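Local coordinates for putative flagella-related protein H (Methanocaldococcus jannaschii DSM 2661, PDB 4WIA) that probably acts as an ATP-binding, P-loop component of the archaellum, the archaeal counterpart of the flagellum, at residues Y56-V61 / V123-S128; L183-L188 / K200-N205; A7-S12 / G22-G27; E33-T38 / V163-L168. All blocks are in the same frame, centred on the assembly; numbering follows the deposited sequence.

Contact 1. Residues Y56-V61 / V123-S128; sequences YSVTYV and VIIFDS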
# COMPACT_ATOMS: atom_id res chain seq x y z
N TYR A 56 -8.73 3.67 0.70
CA TYR A 56 -10.03 4.34 0.75
C TYR A 56 -11.20 3.37 0.39
O TYR A 56 -11.00 2.30 -0.16
CB TYR A 56 -10.05 5.55 -0.16
CG TYR A 56 -8.95 6.54 0.13
CD1 TYR A 56 -9.13 7.53 1.09
CD2 TYR A 56 -7.71 6.48 -0.52
CE1 TYR A 56 -8.14 8.43 1.39
CE2 TYR A 56 -6.71 7.38 -0.23
CZ TYR A 56 -6.92 8.34 0.72
OH TYR A 56 -6.00 9.25 1.00
N SER A 57 -12.42 3.74 0.80
CA SER A 57 -13.59 2.98 0.47
C SER A 57 -14.33 3.72 -0.63
O SER A 57 -14.22 4.92 -0.71
CB SER A 57 -14.48 2.81 1.67
OG SER A 57 -14.81 4.08 2.26
N VAL A 58 -15.02 2.99 -1.50
CA VAL A 58 -15.70 3.56 -2.61
C VAL A 58 -17.12 2.99 -2.72
O VAL A 58 -17.31 1.78 -2.56
CB VAL A 58 -14.93 3.25 -3.90
CG1 VAL A 58 -15.68 3.78 -5.11
CG2 VAL A 58 -13.55 3.87 -3.87
N THR A 59 -18.08 3.85 -3.04
CA THR A 59 -19.34 3.44 -3.55
C THR A 59 -19.40 3.75 -5.03
O THR A 59 -19.12 4.90 -5.45
CB THR A 59 -20.49 4.20 -2.87
OG1 THR A 59 -20.56 3.82 -1.50
CG2 THR A 59 -21.87 3.87 -3.52
N TYR A 60 -19.80 2.77 -5.84
CA TYR A 60 -19.93 2.99 -7.27
C TYR A 60 -21.36 2.71 -7.68
O TYR A 60 -21.78 1.57 -7.63
CB TYR A 60 -18.92 2.11 -8.01
CG TYR A 60 -18.65 2.49 -9.47
CD1 TYR A 60 -19.66 2.50 -10.40
CD2 TYR A 60 -17.38 2.81 -9.89
CE1 TYR A 60 -19.44 2.84 -11.71
CE2 TYR A 60 -17.13 3.14 -11.22
CZ TYR A 60 -18.14 3.16 -12.13
OH TYR A 60 -17.94 3.48 -13.46
N VAL A 61 -22.09 3.73 -8.14
CA VAL A 61 -23.44 3.61 -8.57
C VAL A 61 -23.43 3.69 -10.09
O VAL A 61 -23.07 4.71 -10.64
CB VAL A 61 -24.31 4.75 -8.01
CG1 VAL A 61 -25.79 4.61 -8.44
CG2 VAL A 61 -24.21 4.83 -6.50
N VAL A 123 -15.60 7.80 -1.00
CA VAL A 123 -15.73 8.30 -2.34
C VAL A 123 -16.99 7.73 -2.89
O VAL A 123 -17.19 6.53 -2.81
CB VAL A 123 -14.55 7.79 -3.22
CG1 VAL A 123 -14.70 8.26 -4.65
CG2 VAL A 123 -13.21 8.29 -2.67
N ILE A 124 -17.81 8.58 -3.52
CA ILE A 124 -19.04 8.10 -4.12
C ILE A 124 -19.11 8.47 -5.57
O ILE A 124 -19.03 9.63 -5.93
CB ILE A 124 -20.27 8.68 -3.38
CG1 ILE A 124 -20.19 8.35 -1.88
CG2 ILE A 124 -21.55 8.14 -3.96
CD1 ILE A 124 -19.56 9.42 -1.04
N ILE A 125 -19.34 7.46 -6.43
CA ILE A 125 -19.31 7.68 -7.87
C ILE A 125 -20.72 7.46 -8.45
O ILE A 125 -21.26 6.39 -8.22
CB ILE A 125 -18.32 6.70 -8.48
CG1 ILE A 125 -16.90 7.02 -7.98
CG2 ILE A 125 -18.34 6.76 -9.99
CD1 ILE A 125 -15.79 6.06 -8.37
N PHE A 126 -21.23 8.39 -9.28
CA PHE A 126 -22.44 8.17 -10.02
C PHE A 126 -22.14 8.16 -11.51
O PHE A 126 -21.86 9.19 -12.09
CB PHE A 126 -23.49 9.26 -9.74
CG PHE A 126 -23.85 9.34 -8.28
CD1 PHE A 126 -24.75 8.48 -7.75
CD2 PHE A 126 -23.19 10.19 -7.44
CE1 PHE A 126 -25.08 8.49 -6.41
CE2 PHE A 126 -23.48 10.19 -6.09
CZ PHE A 126 -24.43 9.31 -5.58
N ASP A 127 -22.23 6.98 -12.12
CA ASP A 127 -21.98 6.85 -13.53
C ASP A 127 -23.20 6.17 -14.13
O ASP A 127 -23.20 4.94 -14.23
CB ASP A 127 -20.71 5.98 -13.69
CG ASP A 127 -20.36 5.72 -15.14
OD1 ASP A 127 -20.76 6.56 -15.98
OD2 ASP A 127 -19.68 4.69 -15.44
N SER A 128 -24.26 6.88 -14.53
CA SER A 128 -24.31 8.27 -14.94
C SER A 128 -25.29 9.07 -14.08
O SER A 128 -26.44 8.65 -13.86
CB SER A 128 -24.82 8.25 -16.39
OG SER A 128 -25.39 9.48 -16.84
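Thr59 and Ile125 carry the centre of a parallel ladder in which Val58, Thr59, Tyr60 and Val61 pair in turn with Val123, Ile124, Ile125 and Phe126. Thr59 N gives to Val123 O at 2.8 Å and Thr59 O takes Ile125 N at 2.7 Å; Val61 repeats the pattern, its N bonded to Ile125 O and its O to Asp127 N. The bond from Val123 N to Ser57 O, just ahead of the first paired residues, is weak.

Ile125 CG2, the branch anti to the backbone N and beside the carbonyl carbon, lies over the centre of the Tyr60 ring, 3.9 Å above its plane, a CH-pi contact. Ile125 CD1 reaches both Tyr60 CD2 and Val58 CG1. On the other face, Val61 CG2 lies 3.8 Å from Phe126 CE1, the two side chains running side by side.

The polar link is Tyr60 OH to Asp127 OD2, 2.9 Å, met on the anti side of the carboxylate. OD2 also bonds Ser41 OG, and OD1 bonds Thr162 OG1. A phenylalanine in place of Tyr60 would probably keep the ring over Ile125 but cost Asp127 one of its anchors.

The hydrophobic strand ending in Asp127 is consistent with a Walker B strand. It runs between strands 58-62 and 158-163; helix 40-53 covers the face of Tyr60 and Ile125, and strand 90-94 flanks 58-62 on its far side.

Contact 2. Residues L183-L188 / K200-N205; sequences LIRTEL and KILKYN
Arg185 touches Leu202 through its aliphatic base, CB to CD1 at 3.8 Å, while its flat guanidinium leads away from the partner strand. That group ends beside the carboxylate of Glu187 on its own strand; the pair is modelled as a salt bridge, but its separation is too short to be trusted in detail. The Tyr204 ring makes no contact with the first strand; it meets Tyr211 edge-to-face, and its OH bonds to Ile20 O.

Between the backbones the two strands of this beta hairpin run antiparallel. Arg185 and Lys200 form a hydrogen-bonded pair, Arg185 N to Lys200 O and Lys200 N to Arg185 O, each 2.8 Å, and Ile184 faces Ile201 in a non-hydrogen-bonded pair. One step on, the register slips by a residue. Leu202 and Lys203 both stand opposite Leu183, a classic beta bulge: Leu183 O accepts Leu202 N at 2.8 Å and, weakly, Lys203 N, while Leu183 N gives to Lys203 O at 2.9 Å. This last donor sits 36° out of the carbonyl plane.

Leu183 has CG anti to the backbone N (chi1 179°), and beyond it CD2 lies 3.7 Å from Leu202 CD1, with the two side chains angled across one another. Leu183 CB also meets Lys203 CB, at 4.0 Å. The extended Lys203 chain carries NZ to the carbonyl oxygens of Ala180 and Arg177. Through Ile184 and Thr186 the first strand bonds on to strand 29-33.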
# COMPACT_ATOMS: atom_id res chain seq x y z
N LEU A 183 -13.86 20.01 -12.98
CA LEU A 183 -14.58 19.69 -14.18
C LEU A 183 -13.66 19.15 -15.28
O LEU A 183 -12.70 19.81 -15.68
CB LEU A 183 -15.27 20.93 -14.69
CG LEU A 183 -16.07 20.73 -15.99
CD1 LEU A 183 -17.34 19.89 -15.78
CD2 LEU A 183 -16.42 22.08 -16.63
N ILE A 184 -13.98 17.97 -15.77
CA ILE A 184 -13.20 17.30 -16.75
C ILE A 184 -14.09 16.99 -17.92
O ILE A 184 -15.14 16.36 -17.77
CB ILE A 184 -12.66 15.97 -16.23
CG1 ILE A 184 -11.86 16.19 -14.97
CG2 ILE A 184 -11.80 15.32 -17.29
CD1 ILE A 184 -11.48 14.89 -14.27
N ARG A 185 -13.65 17.40 -19.10
CA ARG A 185 -14.37 17.08 -20.33
C ARG A 185 -13.63 16.06 -21.16
O ARG A 185 -12.44 16.23 -21.43
CB ARG A 185 -14.63 18.35 -21.13
CG ARG A 185 -15.22 18.12 -22.51
CD ARG A 185 -15.78 19.38 -23.09
NE ARG A 185 -15.84 19.32 -24.54
CZ ARG A 185 -16.89 18.89 -25.26
NH1 ARG A 185 -18.03 18.48 -24.70
NH2 ARG A 185 -16.80 18.89 -26.59
N THR A 186 -14.34 15.02 -21.59
CA THR A 186 -13.76 13.94 -22.38
C THR A 186 -14.22 13.98 -23.83
O THR A 186 -15.36 14.30 -24.09
CB THR A 186 -14.09 12.57 -21.79
OG1 THR A 186 -15.49 12.41 -21.66
CG2 THR A 186 -13.47 12.43 -20.44
N GLU A 187 -13.30 13.66 -24.76
CA GLU A 187 -13.59 13.46 -26.18
C GLU A 187 -12.71 12.38 -26.79
O GLU A 187 -11.71 11.95 -26.20
CB GLU A 187 -13.41 14.74 -27.01
CG GLU A 187 -14.38 15.87 -26.65
CD GLU A 187 -14.61 16.97 -27.70
OE1 GLU A 187 -14.87 16.77 -28.90
OE2 GLU A 187 -14.59 18.12 -27.28
N LEU A 188 -13.09 11.96 -27.97
CA LEU A 188 -12.27 11.10 -28.77
C LEU A 188 -11.64 11.95 -29.85
O LEU A 188 -12.22 12.93 -30.29
CB LEU A 188 -13.11 10.03 -29.46
CG LEU A 188 -13.67 8.92 -28.59
CD1 LEU A 188 -14.46 7.98 -29.50
CD2 LEU A 188 -12.60 8.15 -27.83
N LYS A 200 -9.78 16.75 -20.64
CA LYS A 200 -9.31 18.07 -20.41
C LYS A 200 -9.88 18.62 -19.10
O LYS A 200 -11.10 18.60 -18.87
CB LYS A 200 -9.69 18.93 -21.57
CG LYS A 200 -9.03 20.28 -21.54
CD LYS A 200 -9.50 21.10 -22.73
CE LYS A 200 -8.40 21.93 -23.36
NZ LYS A 200 -8.82 22.21 -24.75
N ILE A 201 -9.01 19.19 -18.27
CA ILE A 201 -9.42 19.65 -16.97
C ILE A 201 -9.76 21.11 -17.14
O ILE A 201 -8.88 21.95 -17.14
CB ILE A 201 -8.31 19.45 -15.94
CG1 ILE A 201 -8.09 17.95 -15.72
CG2 ILE A 201 -8.68 20.17 -14.65
CD1 ILE A 201 -6.95 17.57 -14.77
N LEU A 202 -11.04 21.40 -17.29
CA LEU A 202 -11.49 22.77 -17.50
C LEU A 202 -11.48 23.59 -16.24
O LEU A 202 -11.39 24.78 -16.32
CB LEU A 202 -12.88 22.77 -18.07
CG LEU A 202 -13.05 22.00 -19.37
CD1 LEU A 202 -14.52 21.94 -19.75
CD2 LEU A 202 -12.24 22.65 -20.46
N LYS A 203 -11.48 22.96 -15.09
CA LYS A 203 -11.57 23.70 -13.84
C LYS A 203 -11.13 22.78 -12.75
O LYS A 203 -11.41 21.60 -12.80
CB LYS A 203 -13.02 24.07 -13.64
CG LYS A 203 -13.40 24.75 -12.34
CD LYS A 203 -14.93 24.84 -12.34
CE LYS A 203 -15.50 25.46 -11.11
NZ LYS A 203 -16.96 25.27 -11.15
N TYR A 204 -10.44 23.31 -11.76
CA TYR A 204 -9.88 22.50 -10.71
C TYR A 204 -9.68 23.35 -9.49
O TYR A 204 -8.58 23.80 -9.22
CB TYR A 204 -8.52 21.90 -11.17
CG TYR A 204 -8.00 20.69 -10.39
CD1 TYR A 204 -8.67 20.18 -9.29
CD2 TYR A 204 -6.80 20.08 -10.74
CE1 TYR A 204 -8.17 19.09 -8.58
CE2 TYR A 204 -6.28 19.01 -10.06
CZ TYR A 204 -6.97 18.50 -8.98
OH TYR A 204 -6.47 17.39 -8.30
N ASN A 205 -10.74 23.59 -8.73
CA ASN A 205 -10.61 24.28 -7.45
C ASN A 205 -9.83 23.38 -6.50
O ASN A 205 -10.03 22.13 -6.44
CB ASN A 205 -11.96 24.52 -6.81
CG ASN A 205 -12.90 25.35 -7.66
OD1 ASN A 205 -12.48 26.09 -8.53
ND2 ASN A 205 -14.21 25.19 -7.42

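Contact 3. Residues A7-S12 / G22-G27; sequences ARIDLS and GGIPHG. With SO4 (sulfate ion), chain D.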
# COMPACT_ATOMS: atom_id res chain seq x y z
N ALA A 7 -6.49 12.88 -1.25
CA ALA A 7 -6.73 11.49 -1.37
C ALA A 7 -5.88 10.90 -2.51
O ALA A 7 -5.89 11.41 -3.61
CB ALA A 7 -8.18 11.26 -1.66
N ARG A 8 -5.18 9.81 -2.21
CA ARG A 8 -4.24 9.19 -3.14
C ARG A 8 -4.85 8.15 -4.04
O ARG A 8 -5.73 7.39 -3.64
CB ARG A 8 -3.13 8.64 -2.35
CG ARG A 8 -2.42 9.77 -1.60
CD ARG A 8 -0.99 9.39 -1.38
NE ARG A 8 -0.11 10.03 -2.38
CZ ARG A 8 1.13 9.65 -2.63
NH1 ARG A 8 1.64 8.59 -1.99
NH2 ARG A 8 1.86 10.28 -3.56
N ILE A 9 -4.47 8.23 -5.29
CA ILE A 9 -4.93 7.35 -6.31
C ILE A 9 -3.74 6.61 -7.00
O ILE A 9 -3.94 5.96 -8.03
CB ILE A 9 -5.72 8.11 -7.39
CG1 ILE A 9 -4.91 9.28 -7.92
CG2 ILE A 9 -7.02 8.64 -6.82
CD1 ILE A 9 -4.89 9.38 -9.42
N ASP A 10 -2.57 6.66 -6.38
CA ASP A 10 -1.35 6.18 -6.99
C ASP A 10 -1.35 4.73 -7.38
O ASP A 10 -1.65 3.90 -6.59
CB ASP A 10 -0.22 6.30 -5.99
CG ASP A 10 -0.15 7.62 -5.34
OD1 ASP A 10 -1.11 8.36 -5.25
OD2 ASP A 10 0.91 7.92 -4.86
N LEU A 11 -0.91 4.44 -8.59
CA LEU A 11 -0.55 3.11 -9.01
C LEU A 11 0.82 3.05 -9.65
O LEU A 11 1.29 4.02 -10.26
CB LEU A 11 -1.59 2.65 -10.05
CG LEU A 11 -3.04 2.63 -9.64
CD1 LEU A 11 -3.89 2.16 -10.79
CD2 LEU A 11 -3.27 1.70 -8.47
N SER A 12 1.45 1.89 -9.57
CA SER A 12 2.72 1.71 -10.19
C SER A 12 2.65 1.95 -11.70
O SER A 12 3.58 2.49 -12.28
CB SER A 12 3.27 0.31 -9.93
OG SER A 12 3.66 0.11 -8.59
N GLY A 22 -0.95 15.39 -7.68
CA GLY A 22 -0.60 14.62 -6.48
C GLY A 22 -1.67 13.68 -5.99
O GLY A 22 -1.38 12.69 -5.33
N GLY A 23 -2.94 14.02 -6.25
CA GLY A 23 -4.06 13.29 -5.73
C GLY A 23 -5.33 14.09 -5.95
O GLY A 23 -5.32 15.14 -6.59
N ILE A 24 -6.44 13.61 -5.39
CA ILE A 24 -7.68 14.28 -5.52
C ILE A 24 -7.98 14.94 -4.17
O ILE A 24 -7.86 14.29 -3.16
CB ILE A 24 -8.79 13.28 -5.82
CG1 ILE A 24 -8.60 12.65 -7.20
CG2 ILE A 24 -10.16 13.97 -5.75
CD1 ILE A 24 -8.80 13.61 -8.36
N PRO A 25 -8.27 16.26 -4.17
CA PRO A 25 -8.55 16.89 -2.88
C PRO A 25 -9.81 16.36 -2.26
O PRO A 25 -10.86 16.18 -2.92
CB PRO A 25 -8.72 18.38 -3.21
CG PRO A 25 -8.05 18.56 -4.53
CD PRO A 25 -8.22 17.24 -5.26
N HIS A 26 -9.71 16.07 -0.98
CA HIS A 26 -10.89 15.83 -0.17
C HIS A 26 -11.93 16.95 -0.38
O HIS A 26 -11.57 18.10 -0.54
CB HIS A 26 -10.49 15.66 1.30
CG HIS A 26 -9.96 14.28 1.58
ND1 HIS A 26 -8.68 14.03 2.04
CD2 HIS A 26 -10.54 13.08 1.45
CE1 HIS A 26 -8.49 12.73 2.15
NE2 HIS A 26 -9.60 12.13 1.80
N GLY A 27 -13.23 16.60 -0.35
CA GLY A 27 -14.28 17.54 -0.59
C GLY A 27 -14.49 17.88 -2.05
O GLY A 27 -15.14 18.84 -2.35
S SO4 D . -0.32 -1.24 -9.78
O1 SO4 D . 0.67 -2.35 -9.74
O2 SO4 D . -0.19 -0.51 -11.06
O3 SO4 D . -1.69 -1.80 -9.67
O4 SO4 D . -0.07 -0.32 -8.65
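Ala7 and Ile24 form an antiparallel hydrogen-bonded pair within a small two-stranded sheet of strands 6-7 and 24-25. Ala7 N gives to Ile24 O at 2.7 Å, and Ile24 N returns the bond to Ala7 O at 2.9 Å. Just before the pair, Gly23 CA lies 3.4 Å from Ala7 O. A CB on Gly23 would run into that oxygen, so the close approach depends on glycine. Gly22, at a positive phi of 126°, has a backbone that also calls for glycine.

The side chains add apolar cover. Ala7 CB sits over a face of the His26 imidazole, 4.2 Å from its centroid, a CH-pi contact with NE2 the nearest ring atom. His26 CG stands beside its backbone N (chi1 -79°), the position from which the ring turns this face to Ala7. An alanine in place of His26 would probably strip this cover from the Ala7 methyl and open a gap beside Tyr56, which the ring also touches. Ile9 CG2 reaches Ile24 CG1 at 4.3 Å, a loose contact; Phe51 of helix 40-53 packs on Ala7 and Ile9, and Ile158 on Ala7 and Ile24.

Farther along, Ser12 N bonds sulfate O4 at 2.8 Å; Arg13, with Lys84 and Arg55 of the third subunit, also bonds this ion. The chemistry is thus divided: backbone bonds and apolar contacts tie the N-terminal segment to its own subunit, while Ser12 and a probably crystallisation-derived anion meet basic residues of the next.

Contact 4. Residues E33-T38 / V163-L168; sequences EGEEST and VNPKEL. With SO4 (sulfate ion), chain E; SO4 (sulfate ion), chain F.
Asn164 meets Glu36 with its amide nitrogen, and the side chain repays tracing from its base. CB lies 3.4 Å from O3 of sulfate F. CG, anti to the backbone N (chi1 177°), carries the amide between Lys166 N and that sulfate. OD1 accepts Lys166 N, two residues on, at 2.9 Å, an Asx turn; the donor stands 39° out of the amide carbonyl plane. OD1 also faces Glu35 CA. ND2, at the tip, bonds sulfate O3 at 2.9 Å and touches Glu36 CG at 3.4 Å. Lys40 and Gln64 bond the same sulfate.

Gly34 to Thr38 begin what is consistent with a P-loop (Walker A) between strand 29-33 and helix 40-53, and Thr38 probably binds ATP, as in relatives. Ser37 N bonds O4 of sulfate E at 2.8 Å and Thr38 N gives a weak bond to its O1; the amides of Gly39, Lys40 and Ser41 also grip that ion. Glu35 to Thr38 form a type II beta turn, with Thr38 OG1 bonded to Glu35 O. A CB on Gly34 would clash with that hydroxyl.

Strand ends 29-33 and 158-163 meet in parallel: Gly34 N gives a straight bond to Val163 O, 3.0 Å long. Pro165 CD rests 3.3 Å from Gly34 O, and Pro165 CB meets Glu33 OE2, an oxygen that also forms a salt bridge with Arg177. Glu35 and Lys166 pass across each other, OE2 against CE, their charged ends not in contact.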
# COMPACT_ATOMS: atom_id res chain seq x y z
N GLU A 33 -17.69 15.12 -18.00
CA GLU A 33 -18.72 15.41 -18.97
C GLU A 33 -18.21 15.10 -20.35
O GLU A 33 -17.18 15.65 -20.78
CB GLU A 33 -19.12 16.90 -18.88
CG GLU A 33 -19.99 17.39 -20.06
CD GLU A 33 -20.47 18.82 -19.98
OE1 GLU A 33 -20.01 19.58 -19.10
OE2 GLU A 33 -21.35 19.19 -20.81
N GLY A 34 -18.95 14.30 -21.10
CA GLY A 34 -18.59 14.02 -22.48
C GLY A 34 -19.62 13.09 -23.06
O GLY A 34 -20.38 12.47 -22.34
N GLU A 35 -19.59 12.96 -24.38
CA GLU A 35 -20.49 12.08 -25.08
C GLU A 35 -20.21 10.59 -24.85
O GLU A 35 -19.22 10.19 -24.23
CB GLU A 35 -20.45 12.40 -26.57
CG GLU A 35 -20.79 13.84 -26.83
CD GLU A 35 -21.19 14.11 -28.26
OE1 GLU A 35 -21.24 15.30 -28.61
OE2 GLU A 35 -21.46 13.15 -29.00
N GLU A 36 -21.11 9.75 -25.35
CA GLU A 36 -20.92 8.32 -25.26
C GLU A 36 -19.57 7.95 -25.79
O GLU A 36 -19.13 8.54 -26.75
CB GLU A 36 -21.94 7.61 -26.13
CG GLU A 36 -23.38 7.99 -25.85
CD GLU A 36 -24.38 7.12 -26.56
OE1 GLU A 36 -25.51 6.99 -26.06
OE2 GLU A 36 -24.05 6.58 -27.64
N SER A 37 -18.95 6.92 -25.20
CA SER A 37 -17.72 6.29 -25.73
C SER A 37 -16.46 7.15 -25.65
O SER A 37 -15.48 6.86 -26.30
CB SER A 37 -17.92 5.87 -27.19
OG SER A 37 -19.12 5.16 -27.34
N THR A 38 -16.50 8.23 -24.88
CA THR A 38 -15.37 9.11 -24.75
C THR A 38 -14.50 8.75 -23.53
O THR A 38 -13.52 9.45 -23.24
CB THR A 38 -15.79 10.59 -24.77
OG1 THR A 38 -16.54 10.94 -23.60
CG2 THR A 38 -16.62 10.88 -26.01
N VAL A 163 -21.56 12.80 -16.85
CA VAL A 163 -22.62 13.49 -17.49
C VAL A 163 -22.49 13.31 -19.00
O VAL A 163 -21.43 13.60 -19.56
CB VAL A 163 -22.47 14.98 -17.17
CG1 VAL A 163 -23.42 15.82 -18.04
CG2 VAL A 163 -22.70 15.24 -15.70
N ASN A 164 -23.54 12.82 -19.64
CA ASN A 164 -23.61 12.81 -21.09
C ASN A 164 -24.42 14.01 -21.52
O ASN A 164 -25.61 14.07 -21.25
CB ASN A 164 -24.23 11.52 -21.60
CG ASN A 164 -24.40 11.48 -23.12
OD1 ASN A 164 -24.31 12.50 -23.82
ND2 ASN A 164 -24.64 10.29 -23.64
N PRO A 165 -23.80 14.99 -22.18
CA PRO A 165 -24.54 16.23 -22.43
C PRO A 165 -25.75 16.06 -23.36
O PRO A 165 -26.61 16.94 -23.37
CB PRO A 165 -23.48 17.17 -23.05
CG PRO A 165 -22.44 16.27 -23.61
CD PRO A 165 -22.42 15.06 -22.71
N LYS A 166 -25.81 14.95 -24.11
CA LYS A 166 -26.96 14.65 -24.95
C LYS A 166 -28.27 14.34 -24.20
O LYS A 166 -29.36 14.25 -24.79
CB LYS A 166 -26.66 13.51 -25.91
CG LYS A 166 -25.80 13.93 -27.08
CD LYS A 166 -25.23 12.73 -27.82
CE LYS A 166 -24.91 13.05 -29.26
NZ LYS A 166 -26.17 13.23 -30.04
N GLU A 167 -28.14 14.15 -22.90
CA GLU A 167 -29.21 13.62 -22.11
C GLU A 167 -29.87 14.77 -21.40
O GLU A 167 -30.95 14.59 -20.89
CB GLU A 167 -28.71 12.62 -21.08
CG GLU A 167 -28.53 11.18 -21.56
CD GLU A 167 -28.15 10.19 -20.43
OE1 GLU A 167 -28.54 9.01 -20.52
OE2 GLU A 167 -27.44 10.55 -19.48
N LEU A 168 -29.23 15.95 -21.36
CA LEU A 168 -29.75 17.07 -20.60
C LEU A 168 -29.63 18.37 -21.36
O LEU A 168 -28.70 18.55 -22.14
CB LEU A 168 -28.98 17.22 -19.30
CG LEU A 168 -28.98 16.03 -18.36
CD1 LEU A 168 -28.07 16.36 -17.19
CD2 LEU A 168 -30.37 15.69 -17.87
S SO4 E . -18.01 6.35 -21.80
O1 SO4 E . -17.71 7.79 -22.15
O2 SO4 E . -16.97 5.50 -22.36
O3 SO4 E . -17.99 6.01 -20.36
O4 SO4 E . -19.29 6.20 -22.50
S SO4 F . -22.98 7.77 -21.27
O1 SO4 F . -22.18 8.76 -22.01
O2 SO4 F . -22.70 6.33 -21.53
O3 SO4 F . -24.33 8.08 -21.80
O4 SO4 F . -22.91 7.93 -19.76

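Along the chain contact 3 closes first; contact 4 then opens, contact 1 lies nested in its long loop, and contact 2 follows. Contacts 1, 2 and 4 involve strands of one mixed sheet, with 29-33 and 158-163 of contact 4 between the parallel pair of contact 1 and the hairpin of contact 2. Contacts 2 and 4, centres 13 Å apart, join directly through Ile184 with Glu33 and Thr186 with Thr38. Contacts 3 and 4 lie on opposite sides of the chain's centre, their centres about 25 Å apart, yet contact 3 touches contact 1 through Tyr56 and contact 2 through Tyr204. The probable nucleotide site lies near contacts 1 and 4; contacts 3 and 1 both also meet neighbouring subunits.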